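MRNA export factor MEX67 (Candida albicans, PDB 1Q40) probably exports mRNA from the nucleus, with an NTF2-like middle domain that pairs with a second protein chain. Local coordinates at residues E119-E124 with I136-S141. Numbering follows the deposited sequence.
Sequences ELFSME and ITLHGS
Ser122 with His139, and Glu124 with Thr137, are antiparallel hydrogen-bonded pairs in the hairpin of strands 122-127 and 134-146, part of the curved sheet of the NTF2-like fold. Each is joined by two backbone bonds, among them Ser122 N to His139 O (3.0 Å). Between them Met123, a selenomethionine, and Leu138 form a non-hydrogen-bonded pair.

On the face carrying Glu124 and His139, the Glu124 chain bends at chi2 (85°), and its carboxylate comes to the edge of the imidazole, the two planes 25° apart. His139 NE2 donates to Glu124 OE2 (2.9 Å), although the position of OE2 is less certain. His139 ND1 hydrogen-bonds to Asp184 OD1; if the NE2 bond holds too, both ring nitrogens are engaged, which would restrain the ring's rotation. Ser122 OG, buried without a polar partner, lies 3.4 Å from His139 CD2.

On the other face, the Met123 and Ile136 side chains lie side by side, pointing the same way, Met123 SE to Ile136 CG2 4.2 Å, and Leu138 CD1 meets Phe121 CB. The Phe121 ring reaches past Gly140, its CZ 3.6 Å from Ser141 O.

Helix 14-29 packs against Met123, Ile136 and Leu138, strand 181-190 continues the sheet beyond 136-141, and a chain of another protein packs on Glu124 and His139, one of its basic side chains forming a salt bridge with Glu124 OE1.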
loop_
_atom_site.group_PDB
_atom_site.type_symbol
_atom_site.label_atom_id
_atom_site.label_comp_id
_atom_site.label_asym_id
_atom_site.label_seq_id
_atom_site.Cartn_x
_atom_site.Cartn_y
_atom_site.Cartn_z
ATOM N N GLU B 119 -12.457 5.801 14.489
ATOM C CA GLU B 119 -13.015 6.089 13.171
ATOM C C GLU B 119 -12.049 6.791 12.201
ATOM O O GLU B 119 -12.350 6.893 11.014
ATOM C CB GLU B 119 -14.305 6.917 13.322
ATOM C CG GLU B 119 -14.102 8.329 13.871
ATOM C CD GLU B 119 -14.467 8.479 15.341
ATOM O OE1 GLU B 119 -14.296 7.523 16.140
ATOM O OE2 GLU B 119 -14.916 9.586 15.705
ATOM N N LEU B 120 -10.907 7.280 12.687
ATOM C CA LEU B 120 -9.862 7.805 11.790
ATOM C C LEU B 120 -9.162 6.690 11.003
ATOM O O LEU B 120 -8.411 6.964 10.060
ATOM C CB LEU B 120 -8.790 8.571 12.570
ATOM C CG LEU B 120 -9.196 9.748 13.452
ATOM C CD1 LEU B 120 -7.958 10.371 14.083
ATOM C CD2 LEU B 120 -9.982 10.789 12.669
ATOM N N PHE B 121 -9.406 5.446 11.403
ATOM C CA PHE B 121 -8.652 4.297 10.945
ATOM C C PHE B 121 -9.513 3.322 10.150
ATOM O O PHE B 121 -10.721 3.195 10.392
ATOM C CB PHE B 121 -8.028 3.589 12.155
ATOM C CG PHE B 121 -7.073 4.453 12.923
ATOM C CD1 PHE B 121 -7.522 5.239 13.983
ATOM C CD2 PHE B 121 -5.726 4.502 12.577
ATOM C CE1 PHE B 121 -6.638 6.056 14.686
ATOM C CE2 PHE B 121 -4.834 5.323 13.274
ATOM C CZ PHE B 121 -5.286 6.101 14.321
ATOM N N SER B 122 -8.895 2.672 9.169
ATOM C CA SER B 122 -9.483 1.507 8.512
ATOM C C SER B 122 -8.475 0.362 8.510
ATOM O O SER B 122 -7.265 0.579 8.604
ATOM C CB SER B 122 -9.961 1.831 7.091
ATOM O OG SER B 122 -8.892 2.161 6.218
HETATM N N MSE B 123 -8.989 -0.857 8.406
HETATM C CA MSE B 123 -8.174 -2.057 8.549
HETATM C C MSE B 123 -8.740 -3.200 7.715
HETATM O O MSE B 123 -9.952 -3.364 7.646
HETATM C CB MSE B 123 -8.147 -2.460 10.025
HETATM C CG MSE B 123 -7.112 -3.523 10.410
HETATM SE SE MSE B 123 -7.233 -4.053 12.323
HETATM C CE MSE B 123 -7.912 -2.440 13.056
ATOM N N GLU B 124 -7.855 -3.972 7.085
ATOM C CA GLU B 124 -8.195 -5.265 6.489
ATOM C C GLU B 124 -7.397 -6.361 7.190
ATOM O O GLU B 124 -6.241 -6.158 7.544
ATOM C CB GLU B 124 -7.860 -5.284 4.999
ATOM C CG GLU B 124 -8.506 -4.172 4.192
ATOM C CD GLU B 124 -7.712 -2.874 4.196
ATOM O OE1 GLU B 124 -8.262 -1.856 4.640
ATOM O OE2 GLU B 124 -6.540 -2.862 3.752
ATOM N N ILE B 136 -2.353 -8.198 8.385
ATOM C CA ILE B 136 -3.077 -7.072 8.960
ATOM C C ILE B 136 -2.558 -5.773 8.343
ATOM O O ILE B 136 -1.375 -5.464 8.460
ATOM C CB ILE B 136 -2.887 -7.020 10.491
ATOM C CG1 ILE B 136 -3.258 -8.356 11.147
ATOM C CG2 ILE B 136 -3.723 -5.882 11.074
ATOM C CD1 ILE B 136 -2.756 -8.504 12.571
ATOM N N THR B 137 -3.444 -5.022 7.697
ATOM C CA THR B 137 -3.106 -3.710 7.151
ATOM C C THR B 137 -3.966 -2.616 7.787
ATOM O O THR B 137 -5.195 -2.692 7.785
ATOM C CB THR B 137 -3.255 -3.718 5.628
ATOM O OG1 THR B 137 -2.257 -4.579 5.073
ATOM C CG2 THR B 137 -2.925 -2.374 5.013
ATOM N N LEU B 138 -3.297 -1.604 8.333
ATOM C CA LEU B 138 -3.935 -0.488 9.000
ATOM C C LEU B 138 -3.667 0.787 8.214
ATOM O O LEU B 138 -2.557 0.997 7.726
ATOM C CB LEU B 138 -3.377 -0.353 10.419
ATOM C CG LEU B 138 -3.916 0.804 11.275
ATOM C CD1 LEU B 138 -5.361 0.567 11.621
ATOM C CD2 LEU B 138 -3.065 1.026 12.531
ATOM N N HIS B 139 -4.696 1.626 8.088
ATOM C CA HIS B 139 -4.619 2.918 7.402
ATOM C C HIS B 139 -5.118 4.000 8.343
ATOM O O HIS B 139 -6.111 3.804 9.036
ATOM C CB HIS B 139 -5.485 2.943 6.141
ATOM C CG HIS B 139 -5.321 1.742 5.255
ATOM N ND1 HIS B 139 -4.358 1.669 4.273
ATOM C CD2 HIS B 139 -6.027 0.591 5.177
ATOM C CE1 HIS B 139 -4.454 0.505 3.656
ATOM N NE2 HIS B 139 -5.459 -0.169 4.187
ATOM N N GLY B 140 -4.454 5.150 8.361
ATOM C CA GLY B 140 -4.899 6.241 9.208
ATOM C C GLY B 140 -3.964 7.429 9.245
ATOM O O GLY B 140 -3.288 7.732 8.259
ATOM N N SER B 141 -3.937 8.095 10.396
ATOM C CA SER B 141 -3.046 9.233 10.633
ATOM C C SER B 141 -2.516 9.262 12.069
ATOM O O SER B 141 -3.008 8.550 12.940
ATOM C CB SER B 141 -3.773 10.546 10.311
ATOM O OG SER B 141 -4.937 10.693 11.126
#